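Local coordinates for protein putative malic enzyme ((S)-malate:NAD+ oxidoreductase (decarboxylating)) (Streptococcus pyogenes, PDB 2A9F) that probably catalyses the NAD-dependent oxidative decarboxylation of (S)-malate, as other malic enzymes do with the help of a divalent metal such as magnesium or manganese, at residues T114-K125 against R143-E154. Residues are numbered along the deposited sequence; the frame is centred on the assembly and turned at random.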
loop_
_atom_site.group_PDB
_atom_site.type_symbol
_atom_site.label_atom_id
_atom_site.label_comp_id
_atom_site.label_asym_id
_atom_site.label_seq_id
_atom_site.Cartn_x
_atom_site.Cartn_y
_atom_site.Cartn_z
ATOM N N THR A 114 -1.370 -12.597 -9.258
ATOM C CA THR A 114 -1.199 -12.585 -10.696
ATOM C C THR A 114 0.208 -13.111 -10.829
ATOM O O THR A 114 1.101 -12.654 -10.108
ATOM C CB THR A 114 -1.217 -11.168 -11.310
ATOM O OG1 THR A 114 0.007 -10.490 -10.992
ATOM C CG2 THR A 114 -2.379 -10.364 -10.796
ATOM N N LYS A 115 0.411 -14.074 -11.717
ATOM C CA LYS A 115 1.741 -14.632 -11.922
ATOM C C LYS A 115 2.204 -14.232 -13.315
ATOM O O LYS A 115 3.280 -14.631 -13.781
ATOM C CB LYS A 115 1.703 -16.152 -11.807
ATOM C CG LYS A 115 1.198 -16.656 -10.481
ATOM C CD LYS A 115 1.442 -18.134 -10.367
ATOM C CE LYS A 115 1.104 -18.628 -9.001
ATOM N NZ LYS A 115 -0.340 -18.515 -8.784
ATOM N N ASP A 116 1.365 -13.447 -13.980
ATOM C CA ASP A 116 1.650 -12.961 -15.319
ATOM C C ASP A 116 2.701 -11.847 -15.211
ATOM O O ASP A 116 2.408 -10.762 -14.716
ATOM C CB ASP A 116 0.350 -12.424 -15.945
ATOM C CG ASP A 116 0.503 -12.066 -17.414
ATOM O OD1 ASP A 116 0.592 -12.997 -18.253
ATOM O OD2 ASP A 116 0.537 -10.850 -17.722
ATOM N N THR A 117 3.919 -12.121 -15.665
ATOM C CA THR A 117 5.004 -11.145 -15.620
ATOM C C THR A 117 4.572 -9.789 -16.149
ATOM O O THR A 117 4.710 -8.767 -15.486
ATOM C CB THR A 117 6.216 -11.608 -16.465
ATOM O OG1 THR A 117 6.843 -12.725 -15.830
ATOM C CG2 THR A 117 7.232 -10.491 -16.617
ATOM N N GLU A 118 4.044 -9.798 -17.362
ATOM C CA GLU A 118 3.609 -8.581 -18.021
ATOM C C GLU A 118 2.744 -7.681 -17.147
ATOM O O GLU A 118 3.021 -6.492 -17.022
ATOM C CB GLU A 118 2.865 -8.939 -19.313
ATOM C CG GLU A 118 2.806 -7.811 -20.303
ATOM C CD GLU A 118 4.136 -7.108 -20.413
ATOM O OE1 GLU A 118 5.153 -7.789 -20.677
ATOM O OE2 GLU A 118 4.164 -5.874 -20.222
ATOM N N GLU A 119 1.701 -8.232 -16.540
ATOM C CA GLU A 119 0.839 -7.400 -15.718
ATOM C C GLU A 119 1.365 -7.120 -14.306
ATOM O O GLU A 119 0.795 -6.296 -13.588
ATOM C CB GLU A 119 -0.578 -7.981 -15.650
ATOM C CG GLU A 119 -0.713 -9.308 -14.951
ATOM C CD GLU A 119 -2.163 -9.613 -14.611
ATOM O OE1 GLU A 119 -2.767 -8.816 -13.854
ATOM O OE2 GLU A 119 -2.699 -10.639 -15.099
ATOM N N ILE A 120 2.435 -7.797 -13.897
ATOM C CA ILE A 120 2.989 -7.526 -12.583
ATOM C C ILE A 120 3.795 -6.242 -12.714
ATOM O O ILE A 120 3.632 -5.319 -11.910
ATOM C CB ILE A 120 3.929 -8.664 -12.068
ATOM C CG1 ILE A 120 3.100 -9.872 -11.637
ATOM C CG2 ILE A 120 4.755 -8.168 -10.867
ATOM C CD1 ILE A 120 3.920 -11.012 -11.088
ATOM N N ILE A 121 4.648 -6.177 -13.741
ATOM C CA ILE A 121 5.483 -4.994 -13.937
ATOM C C ILE A 121 4.584 -3.816 -14.234
ATOM O O ILE A 121 4.888 -2.689 -13.880
ATOM C CB ILE A 121 6.556 -5.193 -15.069
ATOM C CG1 ILE A 121 6.137 -4.502 -16.362
ATOM C CG2 ILE A 121 6.787 -6.667 -15.330
ATOM C CD1 ILE A 121 6.547 -3.031 -16.447
ATOM N N SER A 122 3.441 -4.092 -14.839
ATOM C CA SER A 122 2.497 -3.041 -15.176
ATOM C C SER A 122 1.677 -2.559 -13.979
ATOM O O SER A 122 1.210 -1.411 -13.961
ATOM C CB SER A 122 1.583 -3.534 -16.292
ATOM O OG SER A 122 2.368 -3.807 -17.442
ATOM N N ILE A 123 1.509 -3.438 -12.988
ATOM C CA ILE A 123 0.765 -3.113 -11.757
ATOM C C ILE A 123 1.608 -2.182 -10.895
ATOM O O ILE A 123 1.142 -1.140 -10.430
ATOM C CB ILE A 123 0.452 -4.388 -10.923
ATOM C CG1 ILE A 123 -0.849 -5.030 -11.413
ATOM C CG2 ILE A 123 0.357 -4.037 -9.436
ATOM C CD1 ILE A 123 -0.961 -6.493 -11.067
ATOM N N VAL A 124 2.856 -2.585 -10.687
ATOM C CA VAL A 124 3.807 -1.825 -9.899
ATOM C C VAL A 124 4.093 -0.475 -10.536
ATOM O O VAL A 124 4.145 0.539 -9.845
ATOM C CB VAL A 124 5.120 -2.602 -9.755
ATOM C CG1 VAL A 124 6.226 -1.689 -9.268
ATOM C CG2 VAL A 124 4.909 -3.766 -8.804
ATOM N N LYS A 125 4.271 -0.451 -11.853
ATOM C CA LYS A 125 4.549 0.813 -12.524
ATOM C C LYS A 125 3.406 1.787 -12.205
ATOM O O LYS A 125 3.613 2.986 -12.027
ATOM C CB LYS A 125 4.682 0.595 -14.041
ATOM C CG LYS A 125 5.864 1.315 -14.671
ATOM C CD LYS A 125 6.120 0.842 -16.104
ATOM C CE LYS A 125 4.958 1.197 -17.025
ATOM N NZ LYS A 125 5.046 0.535 -18.353
ATOM N N ARG A 143 10.998 -15.461 -13.750
ATOM C CA ARG A 143 10.120 -14.293 -13.810
ATOM C C ARG A 143 10.641 -13.176 -12.904
ATOM O O ARG A 143 10.353 -12.001 -13.121
ATOM C CB ARG A 143 8.704 -14.664 -13.367
ATOM C CG ARG A 143 7.858 -15.274 -14.444
ATOM C CD ARG A 143 6.653 -16.022 -13.879
ATOM N NE ARG A 143 5.686 -15.196 -13.151
ATOM C CZ ARG A 143 5.718 -14.954 -11.834
ATOM N NH1 ARG A 143 6.677 -15.461 -11.065
ATOM N NH2 ARG A 143 4.755 -14.231 -11.274
ATOM N N CYS A 144 11.411 -13.553 -11.889
ATOM C CA CYS A 144 11.953 -12.593 -10.939
ATOM C C CYS A 144 13.103 -11.757 -11.485
ATOM O O CYS A 144 13.523 -10.784 -10.852
ATOM C CB CYS A 144 12.420 -13.318 -9.681
ATOM S SG CYS A 144 13.921 -14.256 -9.900
ATOM N N PHE A 145 13.623 -12.132 -12.649
ATOM C CA PHE A 145 14.727 -11.382 -13.238
ATOM C C PHE A 145 14.258 -10.384 -14.289
ATOM O O PHE A 145 14.809 -9.289 -14.403
ATOM C CB PHE A 145 15.747 -12.342 -13.840
ATOM C CG PHE A 145 16.339 -13.285 -12.837
ATOM C CD1 PHE A 145 17.141 -12.806 -11.805
ATOM C CD2 PHE A 145 16.065 -14.648 -12.900
ATOM C CE1 PHE A 145 17.664 -13.676 -10.842
ATOM C CE2 PHE A 145 16.579 -15.527 -11.948
ATOM C CZ PHE A 145 17.380 -15.044 -10.915
ATOM N N GLU A 146 13.233 -10.756 -15.045
ATOM C CA GLU A 146 12.711 -9.876 -16.077
ATOM C C GLU A 146 11.867 -8.757 -15.448
ATOM O O GLU A 146 11.935 -7.601 -15.868
ATOM C CB GLU A 146 11.874 -10.683 -17.082
ATOM C CG GLU A 146 11.420 -9.881 -18.302
ATOM C CD GLU A 146 10.422 -10.630 -19.172
ATOM O OE1 GLU A 146 9.942 -10.036 -20.161
ATOM O OE2 GLU A 146 10.110 -11.804 -18.873
ATOM N N ILE A 147 11.071 -9.108 -14.442
ATOM C CA ILE A 147 10.234 -8.128 -13.750
ATOM C C ILE A 147 11.087 -7.007 -13.158
ATOM O O ILE A 147 10.733 -5.832 -13.250
ATOM C CB ILE A 147 9.440 -8.785 -12.604
ATOM C CG1 ILE A 147 8.399 -9.742 -13.181
ATOM C CG2 ILE A 147 8.794 -7.715 -11.726
ATOM C CD1 ILE A 147 7.572 -10.422 -12.134
ATOM N N GLU A 148 12.215 -7.375 -12.557
ATOM C CA GLU A 148 13.094 -6.394 -11.946
ATOM C C GLU A 148 13.771 -5.492 -12.962
ATOM O O GLU A 148 13.862 -4.280 -12.759
ATOM C CB GLU A 148 14.170 -7.079 -11.111
ATOM C CG GLU A 148 14.958 -6.094 -10.278
ATOM C CD GLU A 148 16.279 -6.648 -9.790
ATOM O OE1 GLU A 148 17.123 -7.010 -10.636
ATOM O OE2 GLU A 148 16.479 -6.711 -8.562
ATOM N N GLN A 149 14.253 -6.082 -14.052
ATOM C CA GLN A 149 14.940 -5.315 -15.083
ATOM C C GLN A 149 14.015 -4.345 -15.813
ATOM O O GLN A 149 14.385 -3.202 -16.086
ATOM C CB GLN A 149 15.610 -6.264 -16.074
ATOM C CG GLN A 149 16.627 -7.195 -15.412
ATOM C CD GLN A 149 17.668 -6.444 -14.586
ATOM O OE1 GLN A 149 18.555 -5.778 -15.130
ATOM N NE2 GLN A 149 17.555 -6.543 -13.263
ATOM N N ARG A 150 12.812 -4.801 -16.128
ATOM C CA ARG A 150 11.848 -3.952 -16.803
ATOM C C ARG A 150 11.388 -2.855 -15.834
ATOM O O ARG A 150 11.043 -1.748 -16.254
ATOM C CB ARG A 150 10.639 -4.783 -17.262
ATOM C CG ARG A 150 10.848 -5.577 -18.546
ATOM C CD ARG A 150 10.530 -4.743 -19.789
ATOM N NE ARG A 150 9.098 -4.484 -19.892
ATOM C CZ ARG A 150 8.188 -5.424 -20.137
ATOM N NH1 ARG A 150 8.560 -6.686 -20.316
ATOM N NH2 ARG A 150 6.901 -5.107 -20.179
ATOM N N LEU A 151 11.394 -3.173 -14.539
ATOM C CA LEU A 151 10.955 -2.247 -13.490
ATOM C C LEU A 151 12.001 -1.183 -13.180
ATOM O O LEU A 151 11.677 -0.015 -12.942
ATOM C CB LEU A 151 10.625 -3.037 -12.226
ATOM C CG LEU A 151 9.195 -3.064 -11.688
ATOM C CD1 LEU A 151 8.173 -2.881 -12.771
ATOM C CD2 LEU A 151 9.008 -4.379 -10.984
ATOM N N ILE A 152 13.257 -1.611 -13.177
ATOM C CA ILE A 152 14.385 -0.730 -12.929
ATOM C C ILE A 152 14.486 0.289 -14.057
ATOM O O ILE A 152 14.717 1.475 -13.825
ATOM C CB ILE A 152 15.702 -1.527 -12.898
ATOM C CG1 ILE A 152 15.833 -2.271 -11.564
ATOM C CG2 ILE A 152 16.874 -0.594 -13.166
ATOM C CD1 ILE A 152 17.089 -3.126 -11.455
ATOM N N LYS A 153 14.323 -0.203 -15.281
ATOM C CA LYS A 153 14.412 0.617 -16.479
ATOM C C LYS A 153 13.220 1.549 -16.637
ATOM O O LYS A 153 13.392 2.751 -16.822
ATOM C CB LYS A 153 14.548 -0.288 -17.713
ATOM C CG LYS A 153 15.903 -0.210 -18.425
ATOM C CD LYS A 153 16.109 1.173 -19.075
ATOM C CE LYS A 153 17.367 1.258 -19.957
ATOM N NZ LYS A 153 18.678 1.188 -19.220
ATOM N N GLU A 154 12.015 1.003 -16.539
ATOM C CA GLU A 154 10.805 1.799 -16.699
ATOM C C GLU A 154 10.334 2.656 -15.515
ATOM O O GLU A 154 9.487 3.527 -15.698
ATOM C CB GLU A 154 9.664 0.886 -17.167
ATOM C CG GLU A 154 9.799 0.460 -18.627
ATOM C CD GLU A 154 8.945 -0.743 -18.996
ATOM O OE1 GLU A 154 7.748 -0.768 -18.642
ATOM O OE2 GLU A 154 9.477 -1.661 -19.657
#
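R143 NE donates to the backbone K115 O at 2.6 Å, just ahead of helix 117-127, and R143 NH2 adds a weak second bond to the same oxygen. The bend at chi3 (63°) turns the guanidinium back toward that carbonyl, and D73 holds NH2 through a salt bridge. T117 OG1 lies beside the R143 CG methylene, its CG2 3.7 Å from I147 CG1. Further along both helices, I121 is a knob in the hole formed by I147, R150, L151 and E154; L151 CD1 lies 3.6 Å from I121 CB. I120 CG2 meets I147 CD1 at 3.8 Å. On the more exposed side the E118 carboxylate lies nearly coplanar with the R150 guanidinium, 14° apart, its OE2 taking R150 NH2 at 2.8 Å through the syn lone pair. E154 extends this charge network: OE2 accepts from R150 NE, fixing that guanidinium, and OE1 forms a salt bridge with K125 NZ at 3.0 Å; E146 joins R150 at longer range. In the second shell D116 N-caps its helix, OD2 accepting from E119 N. The helices, crossing at -36°, belong to successive beta-alpha-beta crossovers of one parallel sheet, 106-111 to 133-136 to 159-161, in the N-terminal malic-enzyme family domain; I147 and L151 rest on L136, and I123 packs against I123 of the second subunit.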